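Local coordinates for protein putative sugar isomerase (Parabacteroides distasonis, PDB 3LMZ) that probably interconverts isomeric forms of a sugar within a xylose isomerase-like TIM barrel, its exact substrate being unknown, at residues 20-25 and 228-233; 78-83 and 104-109; 96-101 and 125-130. One frame throughout, in Å; residues are numbered along the deposited sequence. Where two conformers were deposited one is given.

Contact 1: 20-25 and 228-233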
# COMPACT_ATOMS: atom_id res chain seq x y z
N LEU A 20 3.93 12.83 -6.60
CA LEU A 20 4.49 11.59 -6.13
C LEU A 20 5.51 11.04 -7.13
O LEU A 20 5.24 10.88 -8.33
CB LEU A 20 3.36 10.56 -5.93
CG LEU A 20 3.77 9.19 -5.39
CD1 LEU A 20 4.51 9.26 -4.05
CD2 LEU A 20 2.54 8.27 -5.17
N GLY A 21 6.69 10.70 -6.61
CA GLY A 21 7.74 10.10 -7.44
C GLY A 21 8.47 8.99 -6.72
O GLY A 21 8.12 8.58 -5.61
N MSE A 22 9.49 8.48 -7.40
CA MSE A 22 10.40 7.51 -6.82
C MSE A 22 11.84 8.00 -6.94
O MSE A 22 12.29 8.45 -7.96
CB MSE A 22 10.28 6.16 -7.53
CG MSE A 22 11.02 5.02 -6.82
SE MSE A 22 9.76 4.31 -5.49
CE MSE A 22 8.63 3.30 -6.64
N ALA A 23 12.53 7.81 -5.82
CA ALA A 23 13.94 8.11 -5.71
C ALA A 23 14.67 6.87 -6.31
O ALA A 23 14.26 5.72 -6.04
CB ALA A 23 14.31 8.32 -4.18
N GLY A 24 15.71 7.08 -7.12
CA GLY A 24 16.32 5.97 -7.82
C GLY A 24 17.01 4.94 -6.92
O GLY A 24 17.02 3.73 -7.28
N TYR A 25 17.56 5.35 -5.79
CA TYR A 25 18.23 4.41 -4.89
C TYR A 25 17.32 3.28 -4.42
O TYR A 25 17.79 2.17 -4.09
CB TYR A 25 18.85 5.14 -3.70
CG TYR A 25 19.70 4.30 -2.80
CD1 TYR A 25 20.92 3.82 -3.26
CD2 TYR A 25 19.33 4.05 -1.49
CE1 TYR A 25 21.75 3.08 -2.40
CE2 TYR A 25 20.16 3.36 -0.64
CZ TYR A 25 21.37 2.85 -1.15
OH TYR A 25 22.30 2.16 -0.36
N CYS A 228 7.70 14.45 -4.07
CA CYS A 228 7.82 13.66 -2.85
C CYS A 228 8.16 12.30 -3.44
O CYS A 228 7.30 11.65 -4.03
CB CYS A 228 6.48 13.60 -2.09
SG CYS A 228 5.79 15.11 -1.48
N SER A 229 9.43 11.92 -3.30
CA SER A 229 10.02 10.76 -3.95
C SER A 229 10.34 9.69 -2.93
O SER A 229 11.06 9.92 -1.95
CB SER A 229 11.26 11.19 -4.71
OG SER A 229 10.79 11.88 -5.87
N LEU A 230 9.71 8.52 -3.08
CA LEU A 230 9.93 7.45 -2.14
C LEU A 230 11.31 6.87 -2.25
O LEU A 230 11.75 6.45 -3.31
CB LEU A 230 8.87 6.32 -2.31
CG LEU A 230 9.09 5.07 -1.46
CD1 LEU A 230 8.97 5.35 0.01
CD2 LEU A 230 8.15 3.90 -1.92
N GLU A 231 12.02 6.89 -1.14
CA GLU A 231 13.35 6.27 -1.05
C GLU A 231 13.27 5.16 -0.02
O GLU A 231 13.38 5.36 1.20
CB GLU A 231 14.43 7.29 -0.69
CG GLU A 231 15.82 6.71 -0.81
CD GLU A 231 16.90 7.76 -0.73
OE1 GLU A 231 16.96 8.48 0.31
OE2 GLU A 231 17.69 7.85 -1.69
N TYR A 232 13.00 3.97 -0.52
CA TYR A 232 12.71 2.79 0.31
C TYR A 232 13.96 1.97 0.57
O TYR A 232 14.54 1.42 -0.37
CB TYR A 232 11.63 1.89 -0.32
CG TYR A 232 11.11 0.88 0.63
CD1 TYR A 232 10.33 1.28 1.67
CD2 TYR A 232 11.36 -0.45 0.47
CE1 TYR A 232 9.85 0.33 2.65
CE2 TYR A 232 10.85 -1.42 1.39
CZ TYR A 232 10.15 -1.00 2.49
OH TYR A 232 9.66 -1.93 3.39
N GLU A 233 14.42 1.94 1.84
CA GLU A 233 15.73 1.39 2.22
C GLU A 233 15.61 0.24 3.20
O GLU A 233 16.34 0.11 4.16
CB GLU A 233 16.63 2.49 2.82
CG GLU A 233 16.76 3.69 1.88
CD GLU A 233 17.46 4.94 2.47
OE1 GLU A 233 17.27 5.37 3.69
OE2 GLU A 233 18.16 5.53 1.61
O HOH W 1 18.03 8.06 -4.49
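Gly21 uses both of its backbone polar atoms on the parallel strand beside it: its N donates to Cys228 O at 2.8 Å, and its O accepts from Leu230 N at 3.0 Å. Ala23 N continues the ladder by bonding to Leu230 O. The segment axes approach to 4.2 Å at a crossing angle of -38°, and the donors stand well above the carbonyl planes. A CB on Gly21 would come within 3.0 Å of Ser229 OG, a clash that glycine avoids; that hydroxyl bonds to Tyr78. Strands 19-22 and 227-230 are the first and last parallel strands of the TIM barrel, so their pairing closes it. Beyond the ladder, Met22, a selenomethionine, lies alongside Leu230 and points the same way. In one of two conformers, chi2 (87°) sets Met22 SE against Leu230 CB, and helix 240-256 packs against both through Ile243 and Ile247. Ala23 CB meets Glu231 CB at 3.6 Å. A water joins Tyr25 N to Glu231 OE2, which also bonds to a citrate probably from the crystallisation liquor. Glu233 crosses Tyr25 with carboxylate and ring planes 88° apart, its OE2 lying 3.6 Å from Tyr25 CD2. Lys191 makes salt bridges to OE1 of both glutamates.

Contact 2: 78-83 and 104-109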
# COMPACT_ATOMS: atom_id res chain seq x y z
N TYR A 78 12.60 13.52 -13.72
CA TYR A 78 12.37 14.91 -13.33
C TYR A 78 13.58 15.67 -12.78
O TYR A 78 13.54 16.93 -12.68
CB TYR A 78 11.19 15.02 -12.35
CG TYR A 78 11.55 14.66 -10.93
CD1 TYR A 78 11.45 13.35 -10.45
CD2 TYR A 78 11.98 15.63 -10.04
CE1 TYR A 78 11.82 13.04 -9.11
CE2 TYR A 78 12.34 15.32 -8.73
CZ TYR A 78 12.22 14.01 -8.25
OH TYR A 78 12.60 13.68 -6.96
N ALA A 79 14.59 14.91 -12.37
CA ALA A 79 15.81 15.46 -11.81
C ALA A 79 16.86 14.35 -11.93
O ALA A 79 16.55 13.21 -12.27
CB ALA A 79 15.58 15.86 -10.35
N VAL A 80 18.09 14.77 -11.65
CA VAL A 80 19.21 13.81 -11.55
C VAL A 80 19.81 13.81 -10.14
O VAL A 80 19.93 14.91 -9.52
CB VAL A 80 20.35 14.09 -12.59
CG1 VAL A 80 19.86 13.82 -14.06
CG2 VAL A 80 20.93 15.51 -12.47
N GLY A 81 20.14 12.60 -9.66
CA GLY A 81 20.87 12.44 -8.39
C GLY A 81 20.11 11.66 -7.36
O GLY A 81 19.08 11.09 -7.67
N PRO A 82 20.59 11.65 -6.12
CA PRO A 82 21.78 12.38 -5.69
C PRO A 82 23.09 12.05 -6.40
O PRO A 82 23.40 10.91 -6.67
CB PRO A 82 21.91 11.99 -4.21
CG PRO A 82 20.50 11.56 -3.78
CD PRO A 82 19.83 11.05 -5.02
N ILE A 83 23.86 13.09 -6.68
CA ILE A 83 25.21 12.99 -7.24
C ILE A 83 26.18 13.59 -6.21
O ILE A 83 26.06 14.77 -5.88
CB ILE A 83 25.36 13.77 -8.59
CG1 ILE A 83 24.35 13.27 -9.65
CG2 ILE A 83 26.82 13.64 -9.08
CD1 ILE A 83 24.26 14.10 -10.90
N LYS A 104 16.23 20.47 -14.93
CA LYS A 104 16.63 21.76 -14.35
C LYS A 104 16.80 21.67 -12.84
O LYS A 104 16.87 22.73 -12.18
CB LYS A 104 15.64 22.85 -14.75
CG LYS A 104 15.61 22.94 -16.26
CD LYS A 104 15.09 24.22 -16.79
CE LYS A 104 15.11 24.14 -18.35
NZ LYS A 104 14.94 22.72 -18.92
N LEU A 105 16.82 20.44 -12.33
CA LEU A 105 16.98 20.18 -10.88
C LEU A 105 18.01 19.06 -10.73
O LEU A 105 17.92 17.97 -11.32
CB LEU A 105 15.64 19.73 -10.25
CG LEU A 105 15.66 19.29 -8.78
CD1 LEU A 105 16.17 20.38 -7.89
CD2 LEU A 105 14.23 18.79 -8.32
N ILE A 106 18.99 19.38 -9.90
CA ILE A 106 20.08 18.48 -9.55
C ILE A 106 20.02 18.25 -8.03
O ILE A 106 19.95 19.20 -7.26
CB ILE A 106 21.47 19.09 -9.89
CG1 ILE A 106 21.61 19.31 -11.39
CG2 ILE A 106 22.61 18.22 -9.32
CD1 ILE A 106 22.95 20.07 -11.81
N VAL A 107 19.95 16.97 -7.64
CA VAL A 107 20.05 16.55 -6.24
C VAL A 107 21.53 16.16 -6.06
O VAL A 107 22.10 15.32 -6.77
CB VAL A 107 19.06 15.43 -5.91
CG1 VAL A 107 19.13 15.14 -4.39
CG2 VAL A 107 17.60 15.84 -6.36
N GLY A 108 22.19 16.82 -5.11
CA GLY A 108 23.64 16.72 -4.94
C GLY A 108 24.10 16.58 -3.50
O GLY A 108 23.33 16.87 -2.56
N VAL A 109 25.34 16.11 -3.36
CA VAL A 109 26.02 16.15 -2.10
C VAL A 109 27.40 16.74 -2.33
O VAL A 109 28.36 16.01 -2.55
CB VAL A 109 26.07 14.75 -1.44
CG1 VAL A 109 26.64 14.83 -0.00
CG2 VAL A 109 24.66 14.13 -1.45
O HOH W 2 13.87 19.27 -13.96
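Val80 and Val107 anchor the parallel pairing of 78-83 with 104-109: Val107 N donates to Val80 O at 2.8 Å, nearly along the C=O axis, while Val80 N bonds to Leu105 O. The register then slips by one residue, a beta bulge, before Ile83 N reaches Val107 O at 2.8 Å and Val109 N reaches Ile83 O. The slip occurs at Gly81 and Pro82, which are joined by a cis peptide bond. Pro82 has no N-H to offer, and Pro82 CA lies 3.1 Å from Val107 O, while Gly81 CA makes a further C-H contact with the same oxygen. Gly81 has a phi of 119°, and a CB there would fall 2.0 Å from Val107 O, so any side chain at this position would collide.

Side chains flank the ladder on both faces. Val80 CG2 lies 4.0 Å from Ile106 CG1, the two chains pointing the same way, and helix 88-101 covers this pair through Ala98. On the other face, Leu105 CD2 comes to the edge of the Tyr78 ring, 4.0 Å from Tyr78 CE2, and Leu105 CG packs on Ala79 CB. Farther along this face, Pro82 CG meets Val107 CG1 at 3.9 Å, and a bound citrate lies close to the proline.

Farther out, Asp187 holds the Tyr78 hydroxyl by a hydrogen bond, Lys50 donates to Pro82 O, and a water links Tyr78 O with Lys104 N. The two strands and helix 88-101 form one beta-alpha-beta unit of the barrel. Chemically, the bulge gathers several donors on Val107 O: the first N-H after the proline, that of Ile83, bonds to this oxygen, and the CA contacts of Gly81 and Pro82 crowd it, while the side facing helix 88-101 packs through apolar side chains.

Contact 3: 96-101 and 125-130; sequences DYAKRV and YDFHYA
Tyr125, Phe127 and Lys99 bury the most surface here, and no hydrogen bond joins the two segments. Lys99 runs extended, with CG anti to the backbone N (chi1 180°), and crosses Tyr125 at about a right angle. Lys99 CD comes to the edge of the Tyr125 ring, 3.8 Å from Tyr125 CE2. Lys99 CA lies at the edge of the Phe127 ring, near its plane and 3.9 Å from Phe127 CZ. One helical position earlier, Ala98 CB packs 3.8 Å from Phe127 CE2. The two aromatics also support each other, since Tyr125 CB sits 3.6 Å above the centre of the Phe127 ring. An alanine in place of Tyr125 would keep that CB but would probably open a gap beside Lys99 CD, leaving the lysine chain freer to turn, and would take away the ring that meets Phe95. Inward of these residues, Ala98 and Phe127 both touch Ile106 of strand 105-110. Tyr125 lies at the C-terminal part of helix 115-125, and Asp126, with positive phi, leaves helical geometry toward strand 128-132. Such packing of an outer helix on the turn from the next helix into its strand belongs to the beta-alpha repeat of a TIM barrel.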
# COMPACT_ATOMS: atom_id res chain seq x y z
N ASP A 96 26.76 19.68 -16.64
CA ASP A 96 26.66 19.42 -18.07
C ASP A 96 25.74 18.20 -18.33
O ASP A 96 24.86 18.23 -19.19
CB ASP A 96 28.05 19.24 -18.69
CG ASP A 96 27.98 18.92 -20.16
OD1 ASP A 96 27.35 19.66 -20.92
OD2 ASP A 96 28.56 17.88 -20.52
N TYR A 97 25.88 17.17 -17.51
CA TYR A 97 25.00 15.99 -17.60
C TYR A 97 23.53 16.38 -17.42
O TYR A 97 22.67 16.05 -18.25
CB TYR A 97 25.46 15.02 -16.55
CG TYR A 97 24.51 13.86 -16.22
CD1 TYR A 97 24.35 12.78 -17.08
CD2 TYR A 97 23.95 13.77 -14.94
CE1 TYR A 97 23.58 11.67 -16.70
CE2 TYR A 97 23.16 12.67 -14.54
CZ TYR A 97 23.00 11.62 -15.39
OH TYR A 97 22.30 10.53 -14.93
N ALA A 98 23.22 17.19 -16.39
CA ALA A 98 21.85 17.63 -16.24
C ALA A 98 21.29 18.32 -17.51
O ALA A 98 20.18 18.11 -17.93
CB ALA A 98 21.68 18.51 -15.05
N LYS A 99 22.13 19.17 -18.08
CA LYS A 99 21.70 19.90 -19.28
C LYS A 99 21.45 18.94 -20.43
O LYS A 99 20.46 19.06 -21.17
CB LYS A 99 22.77 20.94 -19.67
CG LYS A 99 22.43 21.76 -20.91
CD LYS A 99 23.36 22.96 -21.11
CE LYS A 99 22.99 23.76 -22.35
NZ LYS A 99 23.89 24.94 -22.52
N ARG A 100 22.36 17.98 -20.59
CA ARG A 100 22.23 16.98 -21.66
C ARG A 100 20.97 16.10 -21.50
O ARG A 100 20.38 15.67 -22.46
CB ARG A 100 23.46 16.10 -21.72
CG ARG A 100 24.72 16.83 -22.20
CD ARG A 100 25.99 15.97 -22.28
NE ARG A 100 25.86 14.95 -23.29
CZ ARG A 100 25.90 13.62 -23.09
NH1 ARG A 100 26.21 13.09 -21.89
NH2 ARG A 100 25.69 12.84 -24.14
N VAL A 101 20.61 15.83 -20.25
CA VAL A 101 19.48 14.94 -19.90
C VAL A 101 18.19 15.77 -19.95
O VAL A 101 17.11 15.21 -20.00
CB VAL A 101 19.71 14.29 -18.49
CG1 VAL A 101 18.50 13.49 -18.01
CG2 VAL A 101 20.89 13.32 -18.58
N TYR A 125 23.86 28.06 -15.32
CA TYR A 125 22.93 27.13 -15.95
C TYR A 125 21.45 27.44 -15.67
O TYR A 125 20.56 26.94 -16.37
CB TYR A 125 23.19 25.69 -15.53
CG TYR A 125 24.35 25.06 -16.19
CD1 TYR A 125 25.63 25.32 -15.73
CD2 TYR A 125 24.20 24.21 -17.27
CE1 TYR A 125 26.73 24.77 -16.35
CE2 TYR A 125 25.28 23.63 -17.90
CZ TYR A 125 26.56 23.91 -17.45
OH TYR A 125 27.65 23.36 -18.09
N ASP A 126 21.17 28.25 -14.67
CA ASP A 126 19.82 28.52 -14.17
C ASP A 126 19.10 27.21 -13.81
O ASP A 126 17.99 26.93 -14.28
CB ASP A 126 18.98 29.30 -15.19
CG ASP A 126 17.66 29.80 -14.59
OD1 ASP A 126 17.49 29.96 -13.32
OD2 ASP A 126 16.74 30.07 -15.42
N PHE A 127 19.74 26.42 -12.94
CA PHE A 127 19.18 25.20 -12.38
C PHE A 127 19.00 25.37 -10.85
O PHE A 127 19.69 26.19 -10.23
CB PHE A 127 20.14 23.98 -12.58
CG PHE A 127 20.35 23.56 -14.01
CD1 PHE A 127 19.51 23.93 -15.03
CD2 PHE A 127 21.41 22.70 -14.30
CE1 PHE A 127 19.73 23.49 -16.34
CE2 PHE A 127 21.62 22.25 -15.58
CZ PHE A 127 20.79 22.63 -16.59
N HIS A 128 18.05 24.64 -10.29
CA HIS A 128 17.96 24.46 -8.86
C HIS A 128 18.84 23.27 -8.47
O HIS A 128 19.05 22.32 -9.24
CB HIS A 128 16.52 24.26 -8.43
CG HIS A 128 15.71 25.53 -8.39
ND1 HIS A 128 15.25 26.15 -9.54
CD2 HIS A 128 15.28 26.29 -7.35
CE1 HIS A 128 14.56 27.23 -9.20
NE2 HIS A 128 14.55 27.32 -7.87
N TYR A 129 19.36 23.32 -7.25
CA TYR A 129 20.28 22.37 -6.70
C TYR A 129 19.83 22.04 -5.27
O TYR A 129 19.76 22.92 -4.42
CB TYR A 129 21.69 22.95 -6.67
CG TYR A 129 22.78 21.98 -6.34
CD1 TYR A 129 23.01 21.61 -5.02
CD2 TYR A 129 23.63 21.44 -7.30
CE1 TYR A 129 24.02 20.72 -4.69
CE2 TYR A 129 24.63 20.57 -6.99
CZ TYR A 129 24.86 20.24 -5.68
OH TYR A 129 25.87 19.36 -5.37
N ALA A 130 19.49 20.77 -5.04
CA ALA A 130 18.91 20.31 -3.79
C ALA A 130 19.91 19.39 -3.09
O ALA A 130 20.18 18.32 -3.60
CB ALA A 130 17.59 19.55 -4.04

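Overall arrangement
All three contacts lie in one TIM barrel and reach the same curled sheet. Contact 1 joins the terminal barrel strands, 203 residues apart in sequence, and the chain between them holds contacts 2 and 3. Contacts 1 and 2 have centres about 13 Å apart; a probable hydrogen bond between Ser229 OG and Tyr78 OH joins them. Contacts 2 and 3 are closer, about 8 Å between centres, and their segments alternate along the chain; Ile106 O with Ala130 N, 2.8 Å apart, ties strand 105-110 to strand 128-132. Contact 3 lies outermost, about 16 Å from the chain centre, at helix 88-101. The crystallisation citrate near contacts 1 and 2 is consistent with a pocket there.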